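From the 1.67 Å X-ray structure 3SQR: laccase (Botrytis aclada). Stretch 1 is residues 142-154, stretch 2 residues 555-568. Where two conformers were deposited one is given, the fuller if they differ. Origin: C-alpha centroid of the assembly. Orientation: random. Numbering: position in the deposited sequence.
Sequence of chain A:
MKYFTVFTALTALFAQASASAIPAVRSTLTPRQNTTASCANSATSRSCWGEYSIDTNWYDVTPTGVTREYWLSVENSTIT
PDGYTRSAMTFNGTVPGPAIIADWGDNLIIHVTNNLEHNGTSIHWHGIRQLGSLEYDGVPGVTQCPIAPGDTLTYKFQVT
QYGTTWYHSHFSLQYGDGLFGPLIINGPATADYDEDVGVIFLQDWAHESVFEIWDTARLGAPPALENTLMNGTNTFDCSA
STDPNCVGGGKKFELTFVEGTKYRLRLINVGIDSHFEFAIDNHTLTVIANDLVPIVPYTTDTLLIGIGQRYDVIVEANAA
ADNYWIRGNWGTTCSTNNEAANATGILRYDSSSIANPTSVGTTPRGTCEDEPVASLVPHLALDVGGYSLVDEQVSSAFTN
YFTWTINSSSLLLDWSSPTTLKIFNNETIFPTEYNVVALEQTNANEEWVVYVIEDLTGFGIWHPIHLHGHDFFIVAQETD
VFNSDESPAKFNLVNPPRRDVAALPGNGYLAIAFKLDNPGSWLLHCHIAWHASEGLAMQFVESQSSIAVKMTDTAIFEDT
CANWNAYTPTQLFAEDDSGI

Stretch 1 (142-154) VTQCPIAPGDTLT
Stretch 2, residues 555-568: AIFEDTCANWNAYT

A loop, 142-151, extended from Gln144 to Pro149, leads into a strand from Thr152 and packs on a helix (phi/psi near -60/-45) that enters from before Ala555. The loop advances with the helix from Phe557 (at Gln144) to Tyr567 (at Pro149); Cys145 CA lies 5.1 Å from Cys561 CA, Ala148 CA 4.9 Å from Trp564 CA. After the turn the chain runs back, from Asn563 (at Asp151) to Ile556 (at Leu153). Cys145 and Cys561, both m, form the covalent tie: SG-SG 2.0 Å, chi3 93°. Residues 145-149 have near-polyproline phi/psi; Pro146 and Pro149, both C-gamma exo, lie over the faces of Trp564 (t, chi2 -119°) and Tyr567 (t, chi2 77°). Pro146 CD sits 3.7 Å from the centroid of the Trp564 five-membered ring, 3° off the ring normal; Pro149 CD sits 3.7 Å from the Tyr567 ring centroid. Ala148 CB touches both aromatic residues, 3.9 Å from Trp564 CE3 and 3.8 Å from Tyr567 CB. A type II turn, Ala148-Asp151, closed by Asp151 N to Ala148 O (2.8 Å), places Gly150 at phi 84°, which favours glycine, and brings Asp151 (t) to the helix, where Asn563 (m) donates ND2 to its carboxylate OD2 at 2.9 Å. Thr560, at m, faces CG2 to Cys145 O (3.5 Å) and Pro146 O (3.4 Å), while OG1 donates to water 3 (2.6 Å), which donates to Asp151 OD2 (2.8 Å). Leu153 (t, p) points CB sideways, yet its CD1 reaches Ile556 CG2 at 3.3 Å, an apolar contact. Phe557 (t, chi2 -84°) turns its ring edge, whose C-H is polarised, to Thr143 O, 3.2 Å from CE2.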

ATOM      1  N   VAL A 142       0.980 -12.586 -11.849  1.00 23.30           N
ATOM      2  CA  VAL A 142      -0.005 -11.851 -12.629  1.00 23.42           C
ATOM      3  C   VAL A 142       0.641 -11.065 -13.762  1.00 23.83           C
ATOM      4  O   VAL A 142       0.284 -11.234 -14.949  1.00 24.07           O
ATOM      5  CB  VAL A 142      -0.828 -10.905 -11.737  1.00 23.89           C
ATOM      6  CG1 VAL A 142      -1.774 -10.006 -12.635  1.00 22.63           C
ATOM      7  CG2 VAL A 142      -1.564 -11.664 -10.569  1.00 23.07           C
ATOM      8  N   THR A 143       1.594 -10.161 -13.444  1.00 23.24           N
ATOM      9  CA  THR A 143       2.205  -9.289 -14.484  1.00 23.53           C
ATOM     10  C   THR A 143       3.631  -9.647 -14.859  1.00 22.63           C
ATOM     11  O   THR A 143       4.225  -9.088 -15.787  1.00 24.17           O
ATOM     12  CB  THR A 143       2.153  -7.817 -14.063  1.00 23.40           C
ATOM     13  OG1 THR A 143       2.953  -7.660 -12.914  1.00 22.53           O
ATOM     14  CG2 THR A 143       0.727  -7.382 -13.767  1.00 21.20           C
ATOM     15  N   GLN A 144       4.185 -10.605 -14.143  1.00 23.46           N
ATOM     16  CA  GLN A 144       5.518 -11.118 -14.392  1.00 22.56           C
ATOM     17  C   GLN A 144       5.752 -12.436 -13.687  1.00 22.19           C
ATOM     18  O   GLN A 144       5.077 -12.793 -12.725  1.00 23.16           O
ATOM     19  CB  GLN A 144       6.602 -10.182 -13.867  1.00 22.18           C
ATOM     20  CG  GLN A 144       6.590  -9.935 -12.394  1.00 24.22           C
ATOM     21  CD  GLN A 144       7.750  -9.050 -11.969  1.00 24.27           C
ATOM     22  OE1 GLN A 144       7.600  -7.816 -11.913  1.00 21.81           O
ATOM     23  NE2 GLN A 144       8.904  -9.645 -11.725  1.00 20.86           N
ATOM     24  N   CYS A 145       6.786 -13.134 -14.124  1.00 23.61           N
ATOM     25  CA  CYS A 145       7.392 -14.162 -13.342  1.00 24.05           C
ATOM     26  C   CYS A 145       8.259 -13.430 -12.293  1.00 22.80           C
ATOM     27  O   CYS A 145       8.725 -12.315 -12.549  1.00 25.40           O
ATOM     28  CB  CYS A 145       8.321 -15.053 -14.163  1.00 25.05           C
ATOM     29  SG  CYS A 145       7.397 -16.074 -15.387  1.00 26.69           S
ATOM     30  N   PRO A 146       8.540 -14.116 -11.199  1.00 24.53           N
ATOM     31  CA  PRO A 146       9.463 -13.576 -10.259  1.00 24.13           C
ATOM     32  C   PRO A 146      10.830 -13.365 -10.873  1.00 24.68           C
ATOM     33  O   PRO A 146      11.260 -14.065 -11.807  1.00 26.30           O
ATOM     34  CB  PRO A 146       9.473 -14.585  -9.137  1.00 23.12           C
ATOM     35  CG  PRO A 146       8.190 -15.349  -9.300  1.00 25.02           C
ATOM     36  CD  PRO A 146       8.013 -15.405 -10.728  1.00 23.51           C
ATOM     37  N   ILE A 147      11.521 -12.373 -10.341  1.00 23.66           N
ATOM     38  CA  ILE A 147      12.930 -12.139 -10.654  1.00 23.98           C
ATOM     39  C   ILE A 147      13.764 -13.166  -9.873  1.00 24.24           C
ATOM     40  O   ILE A 147      13.749 -13.222  -8.617  1.00 24.67           O
ATOM     41  CB  ILE A 147      13.416 -10.737 -10.209  1.00 22.68           C
ATOM     42  CG1 ILE A 147      12.494  -9.656 -10.788  1.00 21.25           C
ATOM     43  CG2 ILE A 147      14.892 -10.510 -10.670  1.00 22.90           C
ATOM     44  CD1 ILE A 147      12.678  -8.204 -10.136  1.00 22.64           C
ATOM     45  N   ALA A 148      14.460 -14.034 -10.593  1.00 25.41           N
ATOM     46  CA  ALA A 148      15.216 -15.036  -9.913  1.00 26.60           C
ATOM     47  C   ALA A 148      16.425 -14.426  -9.183  1.00 25.11           C
ATOM     48  O   ALA A 148      16.921 -13.404  -9.609  1.00 26.24           O
ATOM     49  CB  ALA A 148      15.721 -16.103 -10.961  1.00 26.94           C
ATOM     50  N   PRO A 149      16.916 -15.080  -8.131  1.00 27.17           N
ATOM     51  CA  PRO A 149      18.178 -14.727  -7.504  1.00 28.70           C
ATOM     52  C   PRO A 149      19.262 -14.490  -8.533  1.00 29.40           C
ATOM     53  O   PRO A 149      19.488 -15.303  -9.482  1.00 28.91           O
ATOM     54  CB  PRO A 149      18.458 -15.918  -6.584  1.00 29.28           C
ATOM     55  CG  PRO A 149      17.132 -16.290  -6.109  1.00 28.90           C
ATOM     56  CD  PRO A 149      16.291 -16.174  -7.391  1.00 26.58           C
ATOM     57  N   GLY A 150      19.870 -13.316  -8.405  1.00 28.01           N
ATOM     58  CA  GLY A 150      20.949 -12.875  -9.300  1.00 28.22           C
ATOM     59  C   GLY A 150      20.484 -12.245 -10.589  1.00 26.87           C
ATOM     60  O   GLY A 150      21.303 -11.688 -11.297  1.00 28.68           O
ATOM     61  N   ASP A 151      19.176 -12.301 -10.933  1.00 26.65           N
ATOM     62  CA  ASP A 151      18.712 -11.675 -12.108  1.00 25.92           C
ATOM     63  C   ASP A 151      18.334 -10.194 -11.788  1.00 26.10           C
ATOM     64  O   ASP A 151      18.162  -9.816 -10.620  1.00 26.66           O
ATOM     65  CB  ASP A 151      17.523 -12.425 -12.655  1.00 27.19           C
ATOM     66  CG  ASP A 151      17.225 -12.089 -14.078  1.00 23.43           C
ATOM     67  OD1 ASP A 151      18.075 -11.473 -14.752  1.00 27.62           O
ATOM     68  OD2 ASP A 151      16.117 -12.461 -14.563  1.00 28.42           O
ATOM     69  N   THR A 152      18.192  -9.436 -12.854  1.00 26.38           N
ATOM     70  CA  THR A 152      17.766  -8.052 -12.865  1.00 25.42           C
ATOM     71  C   THR A 152      16.561  -7.863 -13.779  1.00 26.31           C
ATOM     72  O   THR A 152      16.521  -8.407 -14.900  1.00 26.62           O
ATOM     73  CB  THR A 152      18.918  -7.109 -13.265  1.00 27.38           C
ATOM     74  OG1 THR A 152      19.987  -7.291 -12.319  1.00 25.94           O
ATOM     75  CG2 THR A 152      18.422  -5.603 -13.297  1.00 25.53           C
ATOM     76  N   LEU A 153      15.602  -7.046 -13.311  1.00 23.34           N
ATOM     77  CA  LEU A 153      14.501  -6.641 -14.124  1.00 22.93           C
ATOM     78  C   LEU A 153      14.458  -5.158 -14.022  1.00 24.18           C
ATOM     79  O   LEU A 153      14.419  -4.673 -12.915  1.00 22.94           O
ATOM     80  CB  LEU A 153      13.192  -7.191 -13.610  1.00 23.56           C
ATOM     81  CG  LEU A 153      11.961  -6.782 -14.399  1.00 21.35           C
ATOM     82  CD1 LEU A 153      12.033  -6.956 -15.965  1.00 23.56           C
ATOM     83  CD2 LEU A 153      10.743  -7.502 -13.763  1.00 20.72           C
ATOM     84  N   THR A 154      14.423  -4.512 -15.182  1.00 23.01           N
ATOM     85  CA  THR A 154      14.301  -3.032 -15.254  1.00 24.82           C
ATOM     86  C   THR A 154      12.843  -2.644 -15.452  1.00 24.49           C
ATOM     87  O   THR A 154      12.261  -2.833 -16.499  1.00 25.49           O
ATOM     88  CB  THR A 154      15.192  -2.465 -16.345  1.00 24.90           C
ATOM     89  OG1 THR A 154      16.552  -2.856 -16.065  1.00 24.40           O
ATOM     90  CG2 THR A 154      15.069  -0.881 -16.399  1.00 25.81           C
ATOM     91  N   ALA A 555      10.313  -9.252 -24.805  1.00 28.80           N
ATOM     92  CA  ALA A 555      11.612  -9.935 -24.688  1.00 30.05           C
ATOM     93  C   ALA A 555      12.019  -9.907 -23.238  1.00 29.00           C
ATOM     94  O   ALA A 555      12.408 -10.891 -22.677  1.00 29.39           O
ATOM     95  CB  ALA A 555      12.748  -9.254 -25.624  1.00 30.26           C
ATOM     96  N   ILE A 556      11.827  -8.765 -22.596  1.00 27.63           N
ATOM     97  CA  ILE A 556      12.252  -8.649 -21.198  1.00 26.88           C
ATOM     98  C   ILE A 556      11.504  -9.609 -20.283  1.00 26.52           C
ATOM     99  O   ILE A 556      12.096 -10.338 -19.495  1.00 27.87           O
ATOM    100  CB  ILE A 556      12.136  -7.178 -20.745  1.00 27.30           C
ATOM    101  CG1 ILE A 556      13.248  -6.361 -21.405  1.00 26.60           C
ATOM    102  CG2 ILE A 556      12.147  -7.074 -19.230  1.00 25.85           C
ATOM    103  CD1 ILE A 556      12.959  -4.836 -21.345  1.00 29.59           C
ATOM    104  N   PHE A 557      10.200  -9.656 -20.439  1.00 26.55           N
ATOM    105  CA  PHE A 557       9.315 -10.540 -19.695  1.00 28.01           C
ATOM    106  C   PHE A 557       9.673 -11.994 -19.872  1.00 29.14           C
ATOM    107  O   PHE A 557       9.785 -12.766 -18.906  1.00 27.37           O
ATOM    108  CB  PHE A 557       7.915 -10.248 -20.204  1.00 27.34           C
ATOM    109  CG  PHE A 557       6.844 -11.055 -19.602  1.00 30.70           C
ATOM    110  CD1 PHE A 557       6.555 -12.313 -20.081  1.00 35.44           C
ATOM    111  CD2 PHE A 557       6.026 -10.511 -18.582  1.00 29.41           C
ATOM    112  CE1 PHE A 557       5.512 -13.059 -19.518  1.00 34.09           C
ATOM    113  CE2 PHE A 557       5.023 -11.227 -18.057  1.00 32.63           C
ATOM    114  CZ  PHE A 557       4.757 -12.526 -18.510  1.00 35.14           C
ATOM    115  N   GLU A 558       9.857 -12.343 -21.137  1.00 31.50           N
ATOM    116  CA  GLU A 558      10.334 -13.689 -21.482  1.00 32.09           C
ATOM    117  C   GLU A 558      11.632 -14.045 -20.804  1.00 32.08           C
ATOM    118  O   GLU A 558      11.779 -15.164 -20.256  1.00 31.82           O
ATOM    119  CB  GLU A 558      10.471 -13.789 -23.002  1.00 32.93           C
ATOM    120  CG  GLU A 558       9.150 -13.827 -23.699  1.00 36.22           C
ATOM    121  CD  GLU A 558       9.238 -13.586 -25.224  1.00 39.26           C
ATOM    122  OE1 GLU A 558      10.332 -13.256 -25.783  1.00 38.94           O
ATOM    123  OE2 GLU A 558       8.169 -13.691 -25.844  1.00 38.68           O
ATOM    124  N   ASP A 559      12.564 -13.090 -20.802  1.00 31.65           N
ATOM    125  CA  ASP A 559      13.836 -13.328 -20.195  1.00 31.58           C
ATOM    126  C   ASP A 559      13.694 -13.528 -18.692  1.00 30.93           C
ATOM    127  O   ASP A 559      14.313 -14.417 -18.104  1.00 30.72           O
ATOM    128  CB  ASP A 559      14.816 -12.192 -20.443  1.00 31.86           C
ATOM    129  CG  ASP A 559      15.264 -12.040 -21.959  0.70 34.10           C
ATOM    130  OD1 ASP A 559      14.928 -12.873 -22.844  0.70 38.83           O
ATOM    131  OD2 ASP A 559      15.867 -10.983 -22.291  0.70 37.35           O
ATOM    132  N   THR A 560      12.855 -12.699 -18.033  1.00 28.64           N
ATOM    133  CA  THR A 560      12.675 -12.923 -16.605  1.00 27.71           C
ATOM    134  C   THR A 560      12.113 -14.309 -16.315  1.00 27.65           C
ATOM    135  O   THR A 560      12.489 -14.973 -15.346  1.00 27.60           O
ATOM    136  CB  THR A 560      11.751 -11.816 -15.998  1.00 25.95           C
ATOM    137  OG1 THR A 560      12.289 -10.532 -16.387  1.00 25.94           O
ATOM    138  CG2 THR A 560      11.606 -11.984 -14.462  1.00 25.12           C
ATOM    139  N   CYS A 561      11.150 -14.736 -17.103  1.00 27.85           N
ATOM    140  CA  CYS A 561      10.515 -16.036 -16.886  1.00 28.45           C
ATOM    141  C   CYS A 561      11.517 -17.151 -17.207  1.00 29.91           C
ATOM    142  O   CYS A 561      11.641 -18.086 -16.436  1.00 27.35           O
ATOM    143  CB  CYS A 561       9.300 -16.202 -17.791  1.00 28.80           C
ATOM    144  SG  CYS A 561       7.858 -15.254 -17.160  1.00 27.82           S
ATOM    145  N   ALA A 562      12.255 -16.982 -18.293  1.00 30.99           N
ATOM    146  CA  ALA A 562      13.337 -17.935 -18.603  1.00 32.45           C
ATOM    147  C   ALA A 562      14.294 -18.107 -17.421  1.00 33.50           C
ATOM    148  O   ALA A 562      14.579 -19.233 -16.992  1.00 34.56           O
ATOM    149  CB  ALA A 562      14.067 -17.512 -19.871  1.00 32.59           C
ATOM    150  N   ASN A 563      14.740 -17.001 -16.815  1.00 32.80           N
ATOM    151  CA  ASN A 563      15.619 -17.091 -15.666  1.00 33.44           C
ATOM    152  C   ASN A 563      14.962 -17.647 -14.439  1.00 32.62           C
ATOM    153  O   ASN A 563      15.605 -18.353 -13.646  1.00 34.71           O
ATOM    154  CB  ASN A 563      16.284 -15.745 -15.383  1.00 33.58           C
ATOM    155  CG  ASN A 563      17.129 -15.294 -16.532  1.00 37.69           C
ATOM    156  OD1 ASN A 563      17.486 -16.119 -17.384  1.00 39.62           O
ATOM    157  ND2 ASN A 563      17.402 -13.979 -16.629  1.00 35.06           N
ATOM    158  N   TRP A 564      13.670 -17.353 -14.261  1.00 30.95           N
ATOM    159  CA  TRP A 564      12.933 -17.951 -13.173  1.00 30.52           C
ATOM    160  C   TRP A 564      12.845 -19.499 -13.302  1.00 31.09           C
ATOM    161  O   TRP A 564      13.016 -20.215 -12.353  1.00 30.54           O
ATOM    162  CB  TRP A 564      11.490 -17.389 -13.130  1.00 29.74           C
ATOM    163  CG  TRP A 564      10.742 -17.922 -11.952  1.00 27.17           C
ATOM    164  CD1 TRP A 564       9.628 -18.653 -11.997  1.00 30.17           C
ATOM    165  CD2 TRP A 564      11.078 -17.780 -10.572  1.00 24.21           C
ATOM    166  NE1 TRP A 564       9.222 -18.980 -10.762  1.00 27.72           N
ATOM    167  CE2 TRP A 564      10.103 -18.478  -9.841  1.00 25.32           C
ATOM    168  CE3 TRP A 564      12.121 -17.179  -9.883  1.00 22.29           C
ATOM    169  CZ2 TRP A 564      10.135 -18.598  -8.455  1.00 27.40           C
ATOM    170  CZ3 TRP A 564      12.149 -17.293  -8.506  1.00 23.09           C
ATOM    171  CH2 TRP A 564      11.181 -17.990  -7.796  1.00 23.62           C
ATOM    172  N   ASN A 565      12.489 -19.935 -14.476  1.00 32.43           N
ATOM    173  CA  ASN A 565      12.349 -21.365 -14.745  1.00 33.36           C
ATOM    174  C   ASN A 565      13.683 -22.114 -14.590  1.00 34.37           C
ATOM    175  O   ASN A 565      13.664 -23.307 -14.276  1.00 34.52           O
ATOM    176  CB  ASN A 565      11.770 -21.549 -16.151  1.00 33.23           C
ATOM    177  CG  ASN A 565      10.294 -21.216 -16.212  1.00 32.80           C
ATOM    178  OD1 ASN A 565       9.562 -21.374 -15.230  1.00 36.61           O
ATOM    179  ND2 ASN A 565       9.850 -20.727 -17.365  1.00 37.82           N
ATOM    180  N   ALA A 566      14.803 -21.424 -14.873  1.00 34.55           N
ATOM    181  CA  ALA A 566      16.176 -21.949 -14.598  1.00 34.68           C
ATOM    182  C   ALA A 566      16.444 -22.070 -13.113  1.00 35.93           C
ATOM    183  O   ALA A 566      17.249 -22.901 -12.655  1.00 35.39           O
ATOM    184  CB  ALA A 566      17.251 -21.100 -15.285  1.00 35.18           C
ATOM    185  N   TYR A 567      15.741 -21.270 -12.310  1.00 33.79           N
ATOM    186  CA  TYR A 567      15.953 -21.269 -10.870  1.00 32.81           C
ATOM    187  C   TYR A 567      15.140 -22.299 -10.133  1.00 31.93           C
ATOM    188  O   TYR A 567      15.596 -22.846  -9.155  1.00 34.98           O
ATOM    189  CB  TYR A 567      15.581 -19.883 -10.273  1.00 31.69           C
ATOM    190  CG  TYR A 567      15.550 -19.853  -8.790  1.00 31.43           C
ATOM    191  CD1 TYR A 567      16.735 -19.810  -8.041  1.00 28.01           C
ATOM    192  CD2 TYR A 567      14.346 -19.815  -8.085  1.00 30.04           C
ATOM    193  CE1 TYR A 567      16.686 -19.787  -6.699  1.00 28.86           C
ATOM    194  CE2 TYR A 567      14.315 -19.789  -6.724  1.00 26.30           C
ATOM    195  CZ  TYR A 567      15.457 -19.754  -6.025  1.00 29.59           C
ATOM    196  OH  TYR A 567      15.337 -19.721  -4.652  1.00 29.85           O
ATOM    197  N   THR A 568      13.889 -22.478 -10.543  1.00 32.39           N
ATOM    198  CA  THR A 568      12.977 -23.250  -9.752  1.00 32.02           C
ATOM    199  C   THR A 568      13.366 -24.741  -9.559  1.00 34.51           C
ATOM    200  O   THR A 568      13.137 -25.262  -8.468  1.00 34.97           O
ATOM    201  CB  THR A 568      11.556 -23.209 -10.261  1.00 32.69           C
ATOM    202  OG1 THR A 568      11.472 -23.711 -11.601  1.00 31.48           O
ATOM    203  CG2 THR A 568      11.025 -21.729 -10.194  1.00 33.01           C
TER
HETATM  204  O   HOH W   1       8.231 -12.002 -16.334  1.00 25.29           O
HETATM  205  O   HOH W   2      14.182 -13.854 -13.395  1.00 32.64           O
HETATM  206  O   HOH W   3      14.717 -10.200 -15.544  1.00 31.54           O